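Local coordinates for beta-lactamase inhibitory protein BLIP-I (PDB 3GMV) that inhibits beta-lactamases, probably by binding the enzyme directly through protein-protein contacts, and is seen here in its unbound form, at residues 91-96 / 142-147. Sequence-based numbering, arbitrary orientation.
Sequences MTEAQL and LTDGVL
Glu-93 and Leu-142 meet at about a right angle where the start of helix 93-99 lies against the edge of the antiparallel sheet. With CG anti to the backbone N (chi1 175°), the Glu-93 chain runs out extended across one methyl of the leucine. Glu-93 CB lies 3.6 Å from Gly-145 O and also touches Leu-142 CD1; CG and then CD pass over Leu-142 CD1, the carboxylate carbon CD coming to 3.4 Å from that methyl. OE1 and OE2 both remain within van der Waals range of CD1, and OE2 also accepts a hydrogen bond from Trp-97 NE1, one helical turn on, which would help fix the carboxylate's rotation.

Two backbone hydrogen bonds cross between the segments. Leu-147 N donates to Met-91 O at 2.7 Å, almost straight at hydrogen (178°), and Glu-93 N donates to Gly-145 O at 2.9 Å. Between them Thr-92, in the loop before the helix, bridges Val-146 at the start of the outermost strand 146-153. Positive phi at Gly-145 suits the type I' hairpin turn, which presents Gly-145 O to the helix start in this two-layer alpha/beta sandwich.

Apolar packing accompanies the backbone bonds: Leu-96 CD2 sits 4.1 Å from Leu-142 CD2, and Met-91 lies alongside Leu-147, its SD 3.8 Å from Leu-147 CD2. Leu-96 and Leu-147 both also touch Phe-140 of strand 137-143, the strand that also carries Leu-142.

Thr-92 is the N-cap: Gln-95 N donates to its OG1 at 3.0 Å, and Thr-92 N returns a bond to Gln-95 OE1, completing a capping box. One short run of backbone thus joins helix start and edge strand, with Thr-92 N and OG1 committed to the cap, Met-91 O and Glu-93 N to Leu-147 and Gly-145.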
loop_
_atom_site.group_PDB
_atom_site.type_symbol
_atom_site.label_atom_id
_atom_site.label_comp_id
_atom_site.label_asym_id
_atom_site.label_seq_id
_atom_site.Cartn_x
_atom_site.Cartn_y
_atom_site.Cartn_z
ATOM N N MET A 91 17.334 -7.839 6.329
ATOM C CA MET A 91 16.670 -8.927 7.084
ATOM C C MET A 91 15.568 -9.543 6.231
ATOM O O MET A 91 15.018 -8.870 5.353
ATOM C CB MET A 91 16.141 -8.440 8.445
ATOM C CG MET A 91 14.756 -7.759 8.393
ATOM S SD MET A 91 14.324 -6.858 9.896
ATOM C CE MET A 91 14.508 -8.101 11.175
ATOM N N THR A 92 15.263 -10.826 6.452
ATOM C CA THR A 92 14.221 -11.471 5.706
ATOM C C THR A 92 12.872 -11.093 6.255
ATOM O O THR A 92 12.780 -10.598 7.367
ATOM C CB THR A 92 14.317 -12.996 5.775
ATOM O OG1 THR A 92 14.080 -13.409 7.121
ATOM C CG2 THR A 92 15.708 -13.460 5.324
ATOM N N GLU A 93 11.832 -11.326 5.459
ATOM C CA GLU A 93 10.477 -11.093 5.891
ATOM C C GLU A 93 10.200 -11.898 7.163
ATOM O O GLU A 93 9.558 -11.395 8.095
ATOM C CB GLU A 93 9.463 -11.418 4.798
ATOM C CG GLU A 93 8.044 -11.286 5.296
ATOM C CD GLU A 93 7.012 -11.436 4.230
ATOM O OE1 GLU A 93 7.357 -11.985 3.158
ATOM O OE2 GLU A 93 5.858 -10.994 4.467
ATOM N N ALA A 94 10.701 -13.139 7.218
ATOM C CA ALA A 94 10.540 -13.955 8.436
ATOM C C ALA A 94 11.133 -13.240 9.658
ATOM O O ALA A 94 10.485 -13.152 10.698
ATOM C CB ALA A 94 11.187 -15.369 8.271
ATOM N N GLN A 95 12.346 -12.731 9.521
ATOM C CA GLN A 95 12.974 -11.971 10.589
ATOM C C GLN A 95 12.155 -10.715 10.951
ATOM O O GLN A 95 11.986 -10.408 12.128
ATOM C CB GLN A 95 14.423 -11.623 10.232
ATOM C CG GLN A 95 15.303 -12.928 10.109
ATOM C CD GLN A 95 16.652 -12.679 9.507
ATOM O OE1 GLN A 95 16.809 -11.904 8.551
ATOM N NE2 GLN A 95 17.655 -13.386 10.032
ATOM N N LEU A 96 11.670 -9.995 9.941
ATOM C CA LEU A 96 10.877 -8.797 10.193
ATOM C C LEU A 96 9.653 -9.119 11.070
ATOM O O LEU A 96 9.428 -8.459 12.054
ATOM C CB LEU A 96 10.442 -8.154 8.870
ATOM C CG LEU A 96 9.513 -6.960 9.039
ATOM C CD1 LEU A 96 10.234 -5.779 9.816
ATOM C CD2 LEU A 96 8.955 -6.478 7.705
ATOM N N LEU A 142 9.314 -4.503 1.580
ATOM C CA LEU A 142 9.989 -5.758 1.257
ATOM C C LEU A 142 10.167 -5.833 -0.251
ATOM O O LEU A 142 9.289 -5.379 -0.990
ATOM C CB LEU A 142 9.130 -6.937 1.737
ATOM C CG LEU A 142 8.917 -7.080 3.232
ATOM C CD1 LEU A 142 7.856 -8.193 3.484
ATOM C CD2 LEU A 142 10.243 -7.429 3.911
ATOM N N THR A 143 11.315 -6.331 -0.715
ATOM C CA THR A 143 11.510 -6.573 -2.139
ATOM C C THR A 143 11.931 -8.056 -2.244
ATOM O O THR A 143 12.951 -8.444 -1.653
ATOM C CB THR A 143 12.605 -5.632 -2.730
ATOM O OG1 THR A 143 12.267 -4.251 -2.491
ATOM C CG2 THR A 143 12.764 -5.846 -4.245
ATOM N N ASP A 144 11.158 -8.861 -2.982
ATOM C CA ASP A 144 11.319 -10.324 -2.982
ATOM C C ASP A 144 11.605 -10.879 -1.583
ATOM O O ASP A 144 12.545 -11.651 -1.364
ATOM C CB ASP A 144 12.393 -10.726 -3.979
ATOM C CG ASP A 144 11.982 -10.410 -5.411
ATOM O OD1 ASP A 144 10.776 -10.516 -5.724
ATOM O OD2 ASP A 144 12.846 -10.024 -6.204
ATOM N N GLY A 145 10.812 -10.411 -0.630
ATOM C CA GLY A 145 10.818 -10.965 0.714
ATOM C C GLY A 145 12.005 -10.590 1.569
ATOM O O GLY A 145 12.267 -11.259 2.577
ATOM N N VAL A 146 12.702 -9.515 1.185
ATOM C CA VAL A 146 13.833 -8.978 1.974
ATOM C C VAL A 146 13.611 -7.499 2.313
ATOM O O VAL A 146 13.106 -6.726 1.485
ATOM C CB VAL A 146 15.157 -9.145 1.225
ATOM C CG1 VAL A 146 16.348 -8.481 1.992
ATOM C CG2 VAL A 146 15.409 -10.653 0.923
ATOM N N LEU A 147 13.954 -7.105 3.541
ATOM C CA LEU A 147 13.713 -5.702 3.916
ATOM C C LEU A 147 14.611 -4.709 3.151
ATOM O O LEU A 147 15.842 -4.755 3.260
ATOM C CB LEU A 147 13.827 -5.515 5.445
ATOM C CG LEU A 147 13.392 -4.134 5.968
ATOM C CD1 LEU A 147 11.865 -3.949 5.841
ATOM C CD2 LEU A 147 13.755 -4.016 7.451
#